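Local coordinates for MymaA.19257.a.B3 (Mycobacterium marinum, PDB 6Q10), which is of unknown function but, as the soluble part of a membrane-attached mycobacterial protein of the LytR_C family, probably acts at the cell envelope, at residues Val32-Gln43 against Asp107-Phe118; Ala90-Thr98 against Leu121-Leu131. All coordinates share one frame; numbering follows the deposited sequence. Where two conformers were deposited one is given.

Contact 1 of 2, residues Val32-Gln43 against Asp107-Phe118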
loop_
_atom_site.group_PDB
_atom_site.type_symbol
_atom_site.label_atom_id
_atom_site.label_comp_id
_atom_site.label_asym_id
_atom_site.label_seq_id
_atom_site.Cartn_x
_atom_site.Cartn_y
_atom_site.Cartn_z
ATOM N N VAL A 32 1.850 6.797 5.697
ATOM C CA VAL A 32 1.257 6.619 4.369
ATOM C C VAL A 32 0.565 7.891 3.897
ATOM O O VAL A 32 -0.144 8.555 4.662
ATOM C CB VAL A 32 0.251 5.442 4.384
ATOM C CG1 VAL A 32 -0.461 5.284 3.055
ATOM C CG2 VAL A 32 0.971 4.150 4.707
ATOM N N ARG A 33 0.770 8.219 2.622
ATOM C CA ARG A 33 0.078 9.293 1.927
ATOM C C ARG A 33 -0.742 8.646 0.831
ATOM O O ARG A 33 -0.195 7.882 0.046
ATOM C CB ARG A 33 1.049 10.282 1.286
ATOM C CG ARG A 33 2.054 10.898 2.189
ATOM C CD ARG A 33 2.736 12.037 1.409
ATOM N NE ARG A 33 3.882 12.597 2.123
ATOM C CZ ARG A 33 5.132 12.147 2.008
ATOM N NH1 ARG A 33 5.403 11.123 1.204
ATOM N NH2 ARG A 33 6.111 12.708 2.703
ATOM N N VAL A 34 -2.039 8.952 0.769
ATOM C CA VAL A 34 -2.901 8.471 -0.317
ATOM C C VAL A 34 -3.015 9.591 -1.340
ATOM O O VAL A 34 -3.384 10.716 -0.994
ATOM C CB VAL A 34 -4.281 8.053 0.201
ATOM C CG1 VAL A 34 -5.098 7.446 -0.956
ATOM C CG2 VAL A 34 -4.127 7.049 1.345
ATOM N N LEU A 35 -2.645 9.302 -2.583
ATOM C CA LEU A 35 -2.593 10.301 -3.650
ATOM C C LEU A 35 -3.592 9.915 -4.730
ATOM O O LEU A 35 -3.564 8.794 -5.234
ATOM C CB LEU A 35 -1.173 10.426 -4.245
ATOM C CG LEU A 35 -0.075 10.788 -3.225
ATOM C CD1 LEU A 35 1.274 10.848 -3.880
ATOM C CD2 LEU A 35 -0.391 12.128 -2.541
ATOM N N ASN A 36 -4.454 10.855 -5.082
ATOM C CA ASN A 36 -5.475 10.647 -6.106
ATOM C C ASN A 36 -4.857 10.823 -7.487
ATOM O O ASN A 36 -4.432 11.926 -7.844
ATOM C CB ASN A 36 -6.613 11.653 -5.898
ATOM C CG ASN A 36 -7.740 11.502 -6.910
ATOM O OD1 ASN A 36 -7.507 11.345 -8.113
ATOM N ND2 ASN A 36 -8.977 11.550 -6.417
ATOM N N ALA A 37 -4.832 9.752 -8.273
ATOM C CA ALA A 37 -4.533 9.831 -9.695
ATOM C C ALA A 37 -5.666 9.192 -10.480
ATOM O O ALA A 37 -5.454 8.696 -11.588
ATOM C CB ALA A 37 -3.195 9.171 -10.024
ATOM N N SER A 38 -6.857 9.134 -9.876
ATOM C CA SER A 38 -7.979 8.384 -10.423
ATOM C C SER A 38 -9.007 9.263 -11.100
ATOM O O SER A 38 -9.782 8.766 -11.920
ATOM C CB SER A 38 -8.693 7.611 -9.308
ATOM O OG SER A 38 -9.381 8.543 -8.471
ATOM N N GLY A 39 -9.063 10.535 -10.742
ATOM C CA GLY A 39 -10.094 11.400 -11.260
ATOM C C GLY A 39 -11.416 11.287 -10.542
ATOM O O GLY A 39 -12.373 11.954 -10.940
ATOM N N ARG A 40 -11.488 10.486 -9.480
ATOM C CA ARG A 40 -12.716 10.302 -8.711
ATOM C C ARG A 40 -12.628 11.170 -7.464
ATOM O O ARG A 40 -11.800 10.907 -6.583
ATOM C CB ARG A 40 -12.908 8.831 -8.360
ATOM C CG ARG A 40 -13.172 8.008 -9.591
ATOM C CD ARG A 40 -13.045 6.518 -9.343
ATOM N NE ARG A 40 -12.577 5.860 -10.559
ATOM C CZ ARG A 40 -13.316 5.704 -11.654
ATOM N NH1 ARG A 40 -14.568 6.150 -11.686
ATOM N NH2 ARG A 40 -12.807 5.099 -12.720
ATOM N N GLY A 41 -13.486 12.187 -7.397
ATOM C CA GLY A 41 -13.382 13.161 -6.325
ATOM C C GLY A 41 -13.524 12.510 -4.961
ATOM O O GLY A 41 -14.351 11.615 -4.756
ATOM N N GLY A 42 -12.688 12.953 -4.029
ATOM C CA GLY A 42 -12.718 12.462 -2.668
ATOM C C GLY A 42 -12.189 11.058 -2.472
ATOM O O GLY A 42 -12.171 10.574 -1.332
ATOM N N GLN A 43 -11.715 10.386 -3.524
ATOM C CA GLN A 43 -11.328 8.991 -3.340
ATOM C C GLN A 43 -10.111 8.839 -2.438
ATOM O O GLN A 43 -10.035 7.879 -1.660
ATOM C CB GLN A 43 -11.059 8.305 -4.666
ATOM C CG GLN A 43 -10.984 6.805 -4.467
ATOM C CD GLN A 43 -10.867 6.064 -5.763
ATOM O OE1 GLN A 43 -10.290 6.571 -6.725
ATOM N NE2 GLN A 43 -11.403 4.852 -5.800
ATOM N N ASP A 107 13.425 9.012 3.238
ATOM C CA ASP A 107 12.652 8.816 4.458
ATOM C C ASP A 107 11.797 7.555 4.348
ATOM O O ASP A 107 11.853 6.810 3.366
ATOM C CB ASP A 107 11.811 10.061 4.769
ATOM C CG ASP A 107 10.618 10.265 3.822
ATOM O OD1 ASP A 107 10.194 9.347 3.124
ATOM O OD2 ASP A 107 10.063 11.382 3.803
ATOM N N ASP A 108 10.980 7.312 5.369
ATOM C CA ASP A 108 10.218 6.078 5.446
ATOM C C ASP A 108 8.767 6.249 5.006
ATOM O O ASP A 108 7.944 5.362 5.255
ATOM C CB ASP A 108 10.294 5.510 6.874
ATOM C CG ASP A 108 9.781 6.472 7.916
ATOM O OD1 ASP A 108 9.362 7.597 7.578
ATOM O OD2 ASP A 108 9.808 6.109 9.107
ATOM N N SER A 109 8.442 7.364 4.360
ATOM C CA SER A 109 7.079 7.579 3.921
ATOM C C SER A 109 6.787 6.708 2.710
ATOM O O SER A 109 7.683 6.314 1.948
ATOM C CB SER A 109 6.852 9.041 3.555
ATOM O OG SER A 109 7.633 9.404 2.419
ATOM N N VAL A 110 5.503 6.422 2.532
ATOM C CA VAL A 110 5.033 5.607 1.421
ATOM C C VAL A 110 3.808 6.272 0.804
ATOM O O VAL A 110 2.907 6.715 1.531
ATOM C CB VAL A 110 4.691 4.200 1.931
ATOM C CG1 VAL A 110 4.032 3.394 0.819
ATOM C CG2 VAL A 110 5.967 3.510 2.445
ATOM N N ASP A 111 3.769 6.347 -0.533
ATOM C CA ASP A 111 2.609 6.884 -1.233
ATOM C C ASP A 111 1.802 5.738 -1.837
ATOM O O ASP A 111 2.341 4.966 -2.629
ATOM C CB ASP A 111 3.040 7.841 -2.339
ATOM C CG ASP A 111 3.879 9.018 -1.823
ATOM O OD1 ASP A 111 3.739 9.376 -0.645
ATOM O OD2 ASP A 111 4.679 9.580 -2.596
ATOM N N LEU A 112 0.509 5.655 -1.488
ATOM C CA LEU A 112 -0.453 4.785 -2.157
ATOM C C LEU A 112 -1.167 5.653 -3.182
ATOM O O LEU A 112 -1.872 6.599 -2.816
ATOM C CB LEU A 112 -1.444 4.184 -1.163
ATOM C CG LEU A 112 -2.607 3.459 -1.827
ATOM C CD1 LEU A 112 -2.135 2.274 -2.697
ATOM C CD2 LEU A 112 -3.555 2.994 -0.704
ATOM N N VAL A 113 -0.907 5.393 -4.469
ATOM C CA VAL A 113 -1.407 6.212 -5.562
ATOM C C VAL A 113 -2.582 5.487 -6.196
ATOM O O VAL A 113 -2.421 4.368 -6.697
ATOM C CB VAL A 113 -0.309 6.478 -6.598
ATOM C CG1 VAL A 113 -0.815 7.516 -7.629
ATOM C CG2 VAL A 113 0.944 6.988 -5.880
ATOM N N LEU A 114 -3.757 6.096 -6.149
ATOM C CA LEU A 114 -4.976 5.467 -6.654
ATOM C C LEU A 114 -5.096 5.755 -8.135
ATOM O O LEU A 114 -5.173 6.917 -8.539
ATOM C CB LEU A 114 -6.206 6.004 -5.935
ATOM C CG LEU A 114 -6.017 5.894 -4.416
ATOM C CD1 LEU A 114 -7.319 6.415 -3.798
ATOM C CD2 LEU A 114 -5.696 4.485 -3.952
ATOM N N GLY A 115 -5.149 4.695 -8.944
ATOM C CA GLY A 115 -5.410 4.852 -10.351
ATOM C C GLY A 115 -6.902 4.817 -10.673
ATOM O O GLY A 115 -7.764 4.634 -9.811
ATOM N N THR A 116 -7.193 5.012 -11.960
ATOM C CA THR A 116 -8.586 5.122 -12.403
ATOM C C THR A 116 -9.383 3.879 -12.063
ATOM O O THR A 116 -10.607 3.950 -11.901
ATOM C CB THR A 116 -8.661 5.364 -13.908
ATOM O OG1 THR A 116 -8.016 4.278 -14.596
ATOM C CG2 THR A 116 -7.998 6.667 -14.273
ATOM N N ASP A 117 -8.710 2.736 -11.956
ATOM C CA ASP A 117 -9.374 1.456 -11.773
ATOM C C ASP A 117 -9.541 1.056 -10.314
ATOM O O ASP A 117 -10.224 0.063 -10.037
ATOM C CB ASP A 117 -8.584 0.367 -12.473
ATOM C CG ASP A 117 -8.381 0.651 -13.949
ATOM O OD1 ASP A 117 -9.023 1.580 -14.509
ATOM O OD2 ASP A 117 -7.576 -0.068 -14.569
ATOM N N PHE A 118 -8.901 1.762 -9.391
ATOM C CA PHE A 118 -9.058 1.443 -7.982
ATOM C C PHE A 118 -10.518 1.566 -7.570
ATOM O O PHE A 118 -11.205 2.524 -7.944
ATOM C CB PHE A 118 -8.204 2.379 -7.125
ATOM C CG PHE A 118 -8.063 1.916 -5.714
ATOM C CD1 PHE A 118 -8.989 2.294 -4.755
ATOM C CD2 PHE A 118 -7.017 1.082 -5.358
ATOM C CE1 PHE A 118 -8.861 1.844 -3.449
ATOM C CE2 PHE A 118 -6.888 0.634 -4.049
ATOM C CZ PHE A 118 -7.826 1.030 -3.104
HETATM O O HOH W 1 -10.591 4.663 -9.098
#

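Contact 2 of 2, residues Ala90-Thr98 against Leu121-Leu131. With EDO (1,2-ethanediol), chain C.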
loop_
_atom_site.group_PDB
_atom_site.type_symbol
_atom_site.label_atom_id
_atom_site.label_comp_id
_atom_site.label_asym_id
_atom_site.label_seq_id
_atom_site.Cartn_x
_atom_site.Cartn_y
_atom_site.Cartn_z
ATOM N N ALA A 90 3.020 -3.570 4.011
ATOM C CA ALA A 90 1.743 -3.531 4.713
ATOM C C ALA A 90 0.642 -2.959 3.822
ATOM O O ALA A 90 -0.460 -3.516 3.761
ATOM C CB ALA A 90 1.878 -2.703 6.010
ATOM N N VAL A 91 0.926 -1.841 3.138
ATOM C CA VAL A 91 -0.054 -1.277 2.212
ATOM C C VAL A 91 -0.387 -2.281 1.110
ATOM O O VAL A 91 -1.544 -2.398 0.684
ATOM C CB VAL A 91 0.468 0.046 1.625
ATOM C CG1 VAL A 91 -0.548 0.620 0.639
ATOM C CG2 VAL A 91 0.719 1.047 2.767
ATOM N N TRP A 92 0.616 -3.021 0.632
ATOM C CA TRP A 92 0.384 -3.937 -0.482
ATOM C C TRP A 92 -0.577 -5.066 -0.130
ATOM O O TRP A 92 -1.200 -5.645 -1.021
ATOM C CB TRP A 92 1.757 -4.479 -0.936
ATOM C CG TRP A 92 1.827 -5.132 -2.274
ATOM C CD1 TRP A 92 1.191 -4.762 -3.420
ATOM C CD2 TRP A 92 2.626 -6.273 -2.596
ATOM N NE1 TRP A 92 1.565 -5.611 -4.451
ATOM C CE2 TRP A 92 2.428 -6.558 -3.956
ATOM C CE3 TRP A 92 3.466 -7.098 -1.845
ATOM C CZ2 TRP A 92 3.066 -7.636 -4.588
ATOM C CZ3 TRP A 92 4.103 -8.158 -2.482
ATOM C CH2 TRP A 92 3.898 -8.402 -3.831
ATOM N N LEU A 93 -0.698 -5.402 1.160
ATOM C CA LEU A 93 -1.690 -6.380 1.585
ATOM C C LEU A 93 -3.099 -5.956 1.208
ATOM O O LEU A 93 -3.923 -6.787 0.819
ATOM C CB LEU A 93 -1.610 -6.561 3.103
ATOM C CG LEU A 93 -0.328 -7.215 3.576
ATOM C CD1 LEU A 93 -0.270 -7.068 5.102
ATOM C CD2 LEU A 93 -0.271 -8.704 3.180
ATOM N N VAL A 94 -3.413 -4.662 1.371
ATOM C CA VAL A 94 -4.773 -4.190 1.151
ATOM C C VAL A 94 -4.923 -3.510 -0.208
ATOM O O VAL A 94 -6.056 -3.228 -0.619
ATOM C CB VAL A 94 -5.238 -3.275 2.302
ATOM C CG1 VAL A 94 -5.361 -4.114 3.601
ATOM C CG2 VAL A 94 -4.273 -2.092 2.519
ATOM N N ALA A 95 -3.827 -3.284 -0.929
ATOM C CA ALA A 95 -3.873 -2.814 -2.320
ATOM C C ALA A 95 -3.015 -3.742 -3.174
ATOM O O ALA A 95 -2.001 -3.332 -3.750
ATOM C CB ALA A 95 -3.379 -1.371 -2.411
ATOM N N PRO A 96 -3.378 -5.023 -3.255
ATOM C CA PRO A 96 -2.440 -6.013 -3.803
ATOM C C PRO A 96 -2.231 -5.928 -5.297
ATOM O O PRO A 96 -1.304 -6.591 -5.804
ATOM C CB PRO A 96 -3.092 -7.353 -3.416
ATOM C CG PRO A 96 -4.583 -7.031 -3.322
ATOM C CD PRO A 96 -4.591 -5.640 -2.700
ATOM N N CYS A 97 -3.067 -5.197 -6.041
ATOM C CA CYS A 97 -2.929 -5.193 -7.493
ATOM C C CYS A 97 -2.307 -3.901 -7.996
ATOM O O CYS A 97 -2.395 -3.590 -9.185
ATOM C CB CYS A 97 -4.276 -5.489 -8.145
ATOM S SG CYS A 97 -4.801 -7.201 -7.682
ATOM N N THR A 98 -1.683 -3.153 -7.096
ATOM C CA THR A 98 -0.909 -1.976 -7.467
ATOM C C THR A 98 0.515 -2.373 -7.869
ATOM O O THR A 98 0.994 -3.469 -7.555
ATOM C CB THR A 98 -0.868 -0.970 -6.324
ATOM O OG1 THR A 98 -0.336 -1.603 -5.155
ATOM C CG2 THR A 98 -2.269 -0.405 -6.050
ATOM N N LEU A 121 -10.200 -0.995 -0.885
ATOM C CA LEU A 121 -9.163 -1.841 -0.309
ATOM C C LEU A 121 -9.605 -3.305 -0.320
ATOM O O LEU A 121 -10.798 -3.627 -0.236
ATOM C CB LEU A 121 -8.857 -1.417 1.128
ATOM C CG LEU A 121 -8.317 0.002 1.322
ATOM C CD1 LEU A 121 -8.157 0.222 2.802
ATOM C CD2 LEU A 121 -6.997 0.123 0.600
ATOM N N ALA A 122 -8.626 -4.190 -0.433
ATOM C CA ALA A 122 -8.898 -5.616 -0.435
ATOM C C ALA A 122 -9.057 -6.120 0.984
ATOM O O ALA A 122 -8.384 -5.651 1.907
ATOM C CB ALA A 122 -7.767 -6.389 -1.119
ATOM N N HIS A 123 -9.941 -7.099 1.147
ATOM C CA HIS A 123 -10.079 -7.754 2.438
ATOM C C HIS A 123 -10.639 -9.150 2.231
ATOM O O HIS A 123 -11.485 -9.382 1.358
ATOM C CB HIS A 123 -10.967 -6.950 3.400
ATOM C CG HIS A 123 -12.427 -7.026 3.088
ATOM N ND1 HIS A 123 -13.263 -7.957 3.669
ATOM C CD2 HIS A 123 -13.205 -6.285 2.265
ATOM C CE1 HIS A 123 -14.492 -7.789 3.215
ATOM N NE2 HIS A 123 -14.484 -6.781 2.361
ATOM N N ASN A 124 -10.147 -10.067 3.038
ATOM C CA ASN A 124 -10.614 -11.442 3.049
ATOM C C ASN A 124 -10.055 -12.044 4.329
ATOM O O ASN A 124 -9.379 -11.355 5.092
ATOM C CB ASN A 124 -10.209 -12.209 1.784
ATOM C CG ASN A 124 -8.712 -12.252 1.566
ATOM O OD1 ASN A 124 -7.929 -12.430 2.500
ATOM N ND2 ASN A 124 -8.300 -12.061 0.318
ATOM N N ASP A 125 -10.351 -13.321 4.571
ATOM C CA ASP A 125 -9.903 -13.930 5.819
ATOM C C ASP A 125 -8.378 -13.950 5.912
ATOM O O ASP A 125 -7.812 -13.728 6.990
ATOM C CB ASP A 125 -10.480 -15.340 5.964
ATOM C CG ASP A 125 -11.950 -15.329 6.350
ATOM O OD1 ASP A 125 -12.482 -14.239 6.670
ATOM O OD2 ASP A 125 -12.559 -16.416 6.350
ATOM N N ASP A 126 -7.689 -14.217 4.803
ATOM C CA ASP A 126 -6.226 -14.256 4.852
ATOM C C ASP A 126 -5.646 -12.873 5.163
ATOM O O ASP A 126 -4.759 -12.732 6.020
ATOM C CB ASP A 126 -5.664 -14.770 3.524
ATOM C CG ASP A 126 -5.961 -16.245 3.281
ATOM O OD1 ASP A 126 -6.362 -16.968 4.226
ATOM O OD2 ASP A 126 -5.816 -16.671 2.111
ATOM N N ILE A 127 -6.086 -11.842 4.431
ATOM C CA ILE A 127 -5.585 -10.499 4.681
ATOM C C ILE A 127 -5.883 -10.089 6.115
ATOM O O ILE A 127 -5.029 -9.542 6.818
ATOM C CB ILE A 127 -6.203 -9.509 3.671
ATOM C CG1 ILE A 127 -5.663 -9.786 2.253
ATOM C CG2 ILE A 127 -5.977 -8.091 4.127
ATOM C CD1 ILE A 127 -6.476 -9.121 1.135
ATOM N N ASP A 128 -7.107 -10.358 6.581
ATOM C CA ASP A 128 -7.481 -9.968 7.934
ATOM C C ASP A 128 -6.607 -10.661 8.964
ATOM O O ASP A 128 -6.230 -10.050 9.969
ATOM C CB ASP A 128 -8.952 -10.270 8.177
ATOM C CG ASP A 128 -9.874 -9.359 7.378
ATOM O OD1 ASP A 128 -9.376 -8.554 6.552
ATOM O OD2 ASP A 128 -11.105 -9.455 7.570
ATOM N N ALA A 129 -6.275 -11.936 8.727
ATOM C CA ALA A 129 -5.373 -12.647 9.626
ATOM C C ALA A 129 -4.014 -11.976 9.679
ATOM O O ALA A 129 -3.453 -11.761 10.763
ATOM C CB ALA A 129 -5.248 -14.109 9.197
ATOM N N VAL A 130 -3.454 -11.630 8.520
ATOM C CA VAL A 130 -2.150 -10.972 8.531
ATOM C C VAL A 130 -2.246 -9.612 9.228
ATOM O O VAL A 130 -1.388 -9.261 10.052
ATOM C CB VAL A 130 -1.600 -10.840 7.102
ATOM C CG1 VAL A 130 -0.251 -10.077 7.098
ATOM C CG2 VAL A 130 -1.408 -12.217 6.465
ATOM N N LEU A 131 -3.264 -8.811 8.894
ATOM C CA LEU A 131 -3.376 -7.480 9.514
ATOM C C LEU A 131 -3.465 -7.573 11.038
ATOM O O LEU A 131 -2.911 -6.732 11.741
ATOM C CB LEU A 131 -4.583 -6.706 8.981
ATOM C CG LEU A 131 -4.551 -6.327 7.507
ATOM C CD1 LEU A 131 -5.878 -5.720 7.103
ATOM C CD2 LEU A 131 -3.405 -5.334 7.255
HETATM C C1 EDO C . -6.258 -19.045 7.428
HETATM O O1 EDO C . -7.388 -19.913 7.285
HETATM C C2 EDO C . -6.714 -17.608 7.682
HETATM O O2 EDO C . -7.637 -17.205 6.665
#

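Contact 1 of 2, residues Val32-Gln43 against Asp107-Phe118
Ser109 meets the guanidinium of Arg33 next to a parallel strand pair, 32-36 beside 110-114, inside the mixed sheet of this LytR_C domain. The bond from Arg33 NH1 to Ser109 OG is weak. Val110 O accepts from Arg33 N. Asp111 OD1 then takes Arg33 NH1 at 3.0 Å on its syn lone pair, within the guanidinium plane. The arginine chain runs extended beside Asp111, and a turn at its end (chi4 89°) faces NH1 to OD1. Asp111 OD2 makes a second salt bridge, to Arg105. Leu112 bonds through N to Arg33 O and through O to Leu35 N. On the opposite sheet face from Leu112, Val113 CG1 packs against Ala37 CB at 3.8 Å. Leu114 N reaches Leu35 O, and Leu114 O accepts from Ala37 N. Leu114 CD1 touches Val34 CG1 and Gln43 CG, while CD2 lies over the centre of the Phe118 ring. Beyond the strand, Thr116 O receives Arg40 NH2 at 2.6 Å, at the guanidinium edge. Finally, Gln43 NE2 sits at the Phe118 ring edge and bonds Phe118 O at 3.2 Å, from above the carbonyl plane.

Contact 2 of 2, residues Ala90-Thr98 against Leu121-Leu131
Leu93 and Val94 make an apolar contact between the C-terminal end of helix 85-94 and segment 121-131, which leads into helix 125-132. The short helical segments 90-94 and 125-131 run nearly antiparallel, at 157°, with a closest axis approach of 10.5 Å. The contact is buried and joins one helix beside the sheet to the C-terminal helical part. Leu93 CD1 meets Val130 CG1 at 3.6 Å, and the two side chains are roughly perpendicular. It also lies near Leu131 CD2, where the two leucines lie alongside, pointing opposite ways. Val94 uses both branches. CG1 touches Leu131 CD1 at 3.9 Å and Ile127 CG2 at 4.1 Å. CG2 faces Leu121 CD2 instead, because chi1 of -67° sets it between the backbone N and the carbonyl carbon. Leu121 also packs on helix 43-54. Pro96 CD rests on Ala122 CB at 3.6 Å. One backbone bond crosses the contact, from Ala122 N to Val94 O at 2.8 Å, and it is almost straight (177°). Asn124, at the N-cap, accepts from Ile127 N through OD1, a capping bond at the first turn of the helix. Ile127 CD1 comes to 3.5 Å from Leu93 O. The contact is mainly apolar; Leu93 O is buried in it with no partner in the model, whereas Val94 O is satisfied by Ala122 N.

Overall arrangement
The two contacts lie about 16 Å apart, centre to centre, and meet directly. Val32 CG2 of contact 1 packs on Val91 CG2 of contact 2 at 3.7 Å. Leu112 CD1 reaches Ala95 CB, just past the helix, at 3.9 Å. Helix 85-94 covers the part of this sheet face around Val32, Val110 and Leu112; helix 43-54 packs on Val34 and Leu114. Leu93 and Val94 face segment 121-131. The segments alternate along the chain, and strand 110-114 is followed by helix 125-132. The disulfide Cys97-Cys155 ties contact 2 to the C-terminus. No active site is known. The ethanediol bonded to Asp126 OD1 was probably picked up during crystallisation and tells nothing firm about function.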